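Local coordinates for protein histone deacetylase complex subunit SAP18 (Mus musculus, PDB 4A6Q) that enhances transcriptional repression by the SIN3-HDAC1 complex and serves as an auxiliary component of the exon junction complex deposited on spliced mRNAs, at residues Pro27-Phe33 against Glu55-Trp61. Sequence-based numbering, arbitrary orientation.
Sequences PLLLRVF and ELQIYTW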
ATOM      1  N   PRO A  27      15.642   7.230  -0.785  1.00 13.12           N
ATOM      2  CA  PRO A  27      14.468   6.357  -0.830  1.00 11.45           C
ATOM      3  C   PRO A  27      14.235   5.638   0.496  1.00 12.45           C
ATOM      4  O   PRO A  27      15.153   5.446   1.317  1.00 13.04           O
ATOM      5  CB  PRO A  27      14.816   5.353  -1.941  1.00 14.64           C
ATOM      6  CG  PRO A  27      16.300   5.343  -2.020  1.00 14.33           C
ATOM      7  CD  PRO A  27      16.773   6.743  -1.600  1.00 11.94           C
ATOM      8  N   LEU A  28      12.980   5.258   0.693  1.00 11.42           N
ATOM      9  CA  LEU A  28      12.580   4.449   1.811  1.00 11.65           C
ATOM     10  C   LEU A  28      12.647   2.975   1.416  1.00 10.16           C
ATOM     11  O   LEU A  28      12.571   2.634   0.229  1.00 11.01           O
ATOM     12  CB  LEU A  28      11.151   4.810   2.243  1.00 12.59           C
ATOM     13  CG  LEU A  28      10.002   4.626   1.253  1.00 12.02           C
ATOM     14  CD1 LEU A  28       9.293   3.295   1.538  1.00 15.51           C
ATOM     15  CD2 LEU A  28       9.006   5.764   1.337  1.00 13.13           C
ATOM     16  N   LEU A  29      12.821   2.117   2.394  1.00 11.97           N
ATOM     17  CA  LEU A  29      12.806   0.681   2.150  1.00 10.66           C
ATOM     18  C   LEU A  29      11.396   0.196   2.452  1.00 11.32           C
ATOM     19  O   LEU A  29      10.937   0.252   3.596  1.00 14.40           O
ATOM     20  CB  LEU A  29      13.884  -0.055   2.990  1.00 15.78           C
ATOM     21  CG  LEU A  29      14.147  -1.524   2.585  1.00 21.59           C
ATOM     22  CD1 LEU A  29      15.527  -2.013   3.056  1.00 26.10           C
ATOM     23  CD2 LEU A  29      13.076  -2.435   3.135  1.00 26.39           C
ATOM     24  N   LEU A  30      10.715  -0.283   1.412  1.00 11.64           N
ATOM     25  CA  LEU A  30       9.328  -0.756   1.518  1.00 12.16           C
ATOM     26  C   LEU A  30       9.321  -2.289   1.571  1.00 10.83           C
ATOM     27  O   LEU A  30       9.897  -2.925   0.722  1.00 12.41           O
ATOM     28  CB  LEU A  30       8.583  -0.294   0.276  1.00 13.36           C
ATOM     29  CG  LEU A  30       7.115  -0.733   0.121  1.00 15.25           C
ATOM     30  CD1 LEU A  30       6.292  -0.100   1.235  1.00 18.35           C
ATOM     31  CD2 LEU A  30       6.582  -0.388  -1.251  1.00 14.69           C
ATOM     32  N   ARG A  31       8.663  -2.852   2.580  1.00 10.64           N
ATOM     33  CA  ARG A  31       8.553  -4.314   2.729  1.00  9.98           C
ATOM     34  C   ARG A  31       7.168  -4.736   2.243  1.00 13.02           C
ATOM     35  O   ARG A  31       6.145  -4.274   2.775  1.00 12.26           O
ATOM     36  CB  ARG A  31       8.755  -4.700   4.196  1.00 11.61           C
ATOM     37  CG  ARG A  31      10.160  -4.265   4.736  1.00 14.05           C
ATOM     38  CD  ARG A  31      10.326  -4.597   6.217  1.00 15.16           C
ATOM     39  NE  ARG A  31      10.399  -6.037   6.433  1.00 16.98           N
ATOM     40  CZ  ARG A  31      10.500  -6.618   7.623  1.00 21.07           C
ATOM     41  NH1 ARG A  31      10.532  -5.883   8.738  1.00 23.51           N
ATOM     42  NH2 ARG A  31      10.542  -7.943   7.703  1.00 21.48           N
ATOM     43  N   VAL A  32       7.148  -5.558   1.199  1.00 11.34           N
ATOM     44  CA  VAL A  32       5.899  -5.954   0.538  1.00 10.15           C
ATOM     45  C   VAL A  32       5.689  -7.441   0.735  1.00 13.01           C
ATOM     46  O   VAL A  32       6.587  -8.240   0.485  1.00 15.59           O
ATOM     47  CB  VAL A  32       6.018  -5.682  -0.967  1.00 10.68           C
ATOM     48  CG1 VAL A  32       4.736  -6.088  -1.690  1.00 13.35           C
ATOM     49  CG2 VAL A  32       6.298  -4.197  -1.203  1.00 12.15           C
ATOM     50  N   PHE A  33       4.514  -7.803   1.234  1.00  9.99           N
ATOM     51  CA  PHE A  33       4.157  -9.185   1.409  1.00  7.87           C
ATOM     52  C   PHE A  33       3.071  -9.469   0.405  1.00  9.90           C
ATOM     53  O   PHE A  33       2.311  -8.565   0.064  1.00 11.88           O
ATOM     54  CB  PHE A  33       3.676  -9.401   2.846  1.00 11.04           C
ATOM     55  CG  PHE A  33       4.750  -9.084   3.869  1.00 12.64           C
ATOM     56  CD1 PHE A  33       4.906  -7.800   4.360  1.00 12.24           C
ATOM     57  CD2 PHE A  33       5.632 -10.072   4.295  1.00 14.24           C
ATOM     58  CE1 PHE A  33       5.900  -7.502   5.267  1.00 12.19           C
ATOM     59  CE2 PHE A  33       6.623  -9.788   5.219  1.00 15.08           C
ATOM     60  CZ  PHE A  33       6.778  -8.488   5.682  1.00 14.06           C
ATOM     61  N   GLU A  55       8.892 -12.280   1.465  1.00 14.45           N
ATOM     62  CA  GLU A  55       8.680 -10.846   1.276  1.00 13.82           C
ATOM     63  C   GLU A  55       9.533 -10.295   0.148  1.00 13.71           C
ATOM     64  O   GLU A  55      10.537 -10.885  -0.226  1.00 16.48           O
ATOM     65  CB  GLU A  55       8.917 -10.083   2.576  1.00 21.82           C
ATOM     66  CG  GLU A  55      10.337  -9.707   2.855  1.00 20.91           C
ATOM     67  CD  GLU A  55      10.475  -8.946   4.164  1.00 18.03           C
ATOM     68  OE1 GLU A  55      10.441  -9.601   5.223  1.00 19.06           O
ATOM     69  OE2 GLU A  55      10.599  -7.688   4.129  1.00 17.74           O
ATOM     70  N   LEU A  56       9.105  -9.155  -0.407  1.00 10.67           N
ATOM     71  CA  LEU A  56       9.845  -8.461  -1.454  1.00 11.02           C
ATOM     72  C   LEU A  56      10.215  -7.098  -0.893  1.00 12.47           C
ATOM     73  O   LEU A  56       9.363  -6.401  -0.380  1.00 15.78           O
ATOM     74  CB  LEU A  56       8.935  -8.278  -2.674  1.00 14.77           C
ATOM     75  CG  LEU A  56       9.380  -7.360  -3.799  1.00 18.11           C
ATOM     76  CD1 LEU A  56      10.693  -7.861  -4.303  1.00 16.72           C
ATOM     77  CD2 LEU A  56       8.334  -7.322  -4.925  1.00 21.00           C
ATOM     78  N   GLN A  57      11.474  -6.700  -1.002  1.00 11.74           N
ATOM     79  CA  GLN A  57      11.868  -5.375  -0.532  1.00 13.47           C
ATOM     80  C   GLN A  57      12.173  -4.454  -1.684  1.00 12.76           C
ATOM     81  O   GLN A  57      12.780  -4.876  -2.666  1.00 13.84           O
ATOM     82  CB  GLN A  57      13.077  -5.466   0.432  1.00 11.76           C
ATOM     83  CG  GLN A  57      12.652  -6.135   1.709  1.00 13.01           C
ATOM     84  CD  GLN A  57      13.730  -6.174   2.768  1.00 16.32           C
ATOM     85  OE1 GLN A  57      14.831  -5.629   2.586  1.00 16.28           O
ATOM     86  NE2 GLN A  57      13.408  -6.786   3.902  1.00 17.45           N
ATOM     87  N   ILE A  58      11.726  -3.191  -1.575  1.00 11.70           N
ATOM     88  CA  ILE A  58      11.814  -2.242  -2.689  1.00 10.44           C
ATOM     89  C   ILE A  58      12.294  -0.896  -2.151  1.00 10.82           C
ATOM     90  O   ILE A  58      11.906  -0.505  -1.070  1.00 13.80           O
ATOM     91  CB  ILE A  58      10.410  -2.040  -3.324  1.00 13.99           C
ATOM     92  CG1 ILE A  58       9.988  -3.329  -4.046  1.00 13.93           C
ATOM     93  CG2 ILE A  58      10.355  -0.837  -4.267  1.00 15.88           C
ATOM     94  CD1 ILE A  58       8.541  -3.273  -4.570  1.00 18.81           C
ATOM     95  N   TYR A  59      13.204  -0.241  -2.879  1.00 10.20           N
ATOM     96  CA  TYR A  59      13.544   1.140  -2.568  1.00 11.80           C
ATOM     97  C   TYR A  59      12.622   2.018  -3.391  1.00 11.44           C
ATOM     98  O   TYR A  59      12.580   1.901  -4.631  1.00 12.54           O
ATOM     99  CB  TYR A  59      14.979   1.442  -3.003  1.00 13.99           C
ATOM    100  CG  TYR A  59      16.054   0.864  -2.136  1.00 17.80           C
ATOM    101  CD1 TYR A  59      16.024   1.038  -0.775  1.00 18.87           C
ATOM    102  CD2 TYR A  59      17.086   0.123  -2.693  1.00 21.85           C
ATOM    103  CE1 TYR A  59      17.038   0.501   0.040  1.00 23.70           C
ATOM    104  CE2 TYR A  59      18.080  -0.412  -1.909  1.00 21.30           C
ATOM    105  CZ  TYR A  59      18.044  -0.219  -0.553  1.00 22.93           C
ATOM    106  OH  TYR A  59      19.039  -0.758   0.227  1.00 27.69           O
ATOM    107  N   THR A  60      11.926   2.945  -2.744  1.00 11.87           N
ATOM    108  CA  THR A  60      10.973   3.786  -3.437  1.00 10.19           C
ATOM    109  C   THR A  60      10.799   5.076  -2.656  1.00 11.86           C
ATOM    110  O   THR A  60      11.599   5.376  -1.766  1.00 11.48           O
ATOM    111  CB  THR A  60       9.634   3.029  -3.684  1.00 13.24           C
ATOM    112  OG1 THR A  60       8.806   3.760  -4.613  1.00 13.66           O
ATOM    113  CG2 THR A  60       8.864   2.781  -2.367  1.00 12.90           C
ATOM    114  N   TRP A  61       9.761   5.831  -2.989  1.00 11.25           N
ATOM    115  CA  TRP A  61       9.496   7.135  -2.386  1.00 10.18           C
ATOM    116  C   TRP A  61       8.010   7.258  -2.007  1.00 11.24           C
ATOM    117  O   TRP A  61       7.211   6.402  -2.363  1.00 11.79           O
ATOM    118  CB  TRP A  61       9.887   8.262  -3.340  1.00 13.17           C
ATOM    119  CG  TRP A  61      11.366   8.343  -3.605  1.00 13.01           C
ATOM    120  CD1 TRP A  61      12.299   9.135  -2.944  1.00 13.30           C
ATOM    121  CD2 TRP A  61      12.090   7.606  -4.588  1.00 11.91           C
ATOM    122  NE1 TRP A  61      13.552   8.909  -3.479  1.00 12.63           N
ATOM    123  CE2 TRP A  61      13.449   7.982  -4.485  1.00 12.95           C
ATOM    124  CE3 TRP A  61      11.719   6.664  -5.565  1.00 12.10           C
ATOM    125  CZ2 TRP A  61      14.437   7.451  -5.319  1.00 15.31           C
ATOM    126  CZ3 TRP A  61      12.689   6.141  -6.372  1.00 14.16           C
ATOM    127  CH2 TRP A  61      14.037   6.525  -6.249  1.00 15.01           C
TER
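Pro27 turns the C-H of its CA onto one face of the Trp61 indole, 4.1 Å from the centroid of the five-membered ring, a CH-pi contact; with no N-H to donate, proline suits a place just before the paired strand begins. Trp61 NE1 donates a hydrogen bond to Thr25 O. Leu28 pairs with Thr60 through two backbone bonds, and its CD1 reaches Thr60 CG2. On the other face, Leu29 rests both methyls against Gln57 OE1. Leu30, buried, pairs with Ile58, its N to Ile58 O bond almost straight at 176°, and adds CD2 to Thr60 CG2. Arg31, partly exposed, carries its charge on the face of Leu29 and Gln57, gripping Glu55 side-on, NE to OE2 at 2.8 Å and NH2 to OE1 at 3.0 Å. The two planes lie only 8° apart, and both syn lone pairs are used. Gln57 NE2 donates a second hydrogen bond to Glu55 OE2, from above the carboxylate plane. A leucine in place of Arg31 would probably leave the Glu55 carboxylate without its countercharge, held within the two segments by Gln57 NE2 alone. Val32, buried and paired with Leu56, sets CG2 against Ile58 CD1. The Phe33 ring lies along Glu55 and meets Phe46 and Tyr132 edge-to-face. Within this ubiquitin-like fold, 56-60 is an edge strand; 28-35 continues the sheet in parallel to 132-138, and Leu30, Leu56 and Ile58 pack against helix 66-76.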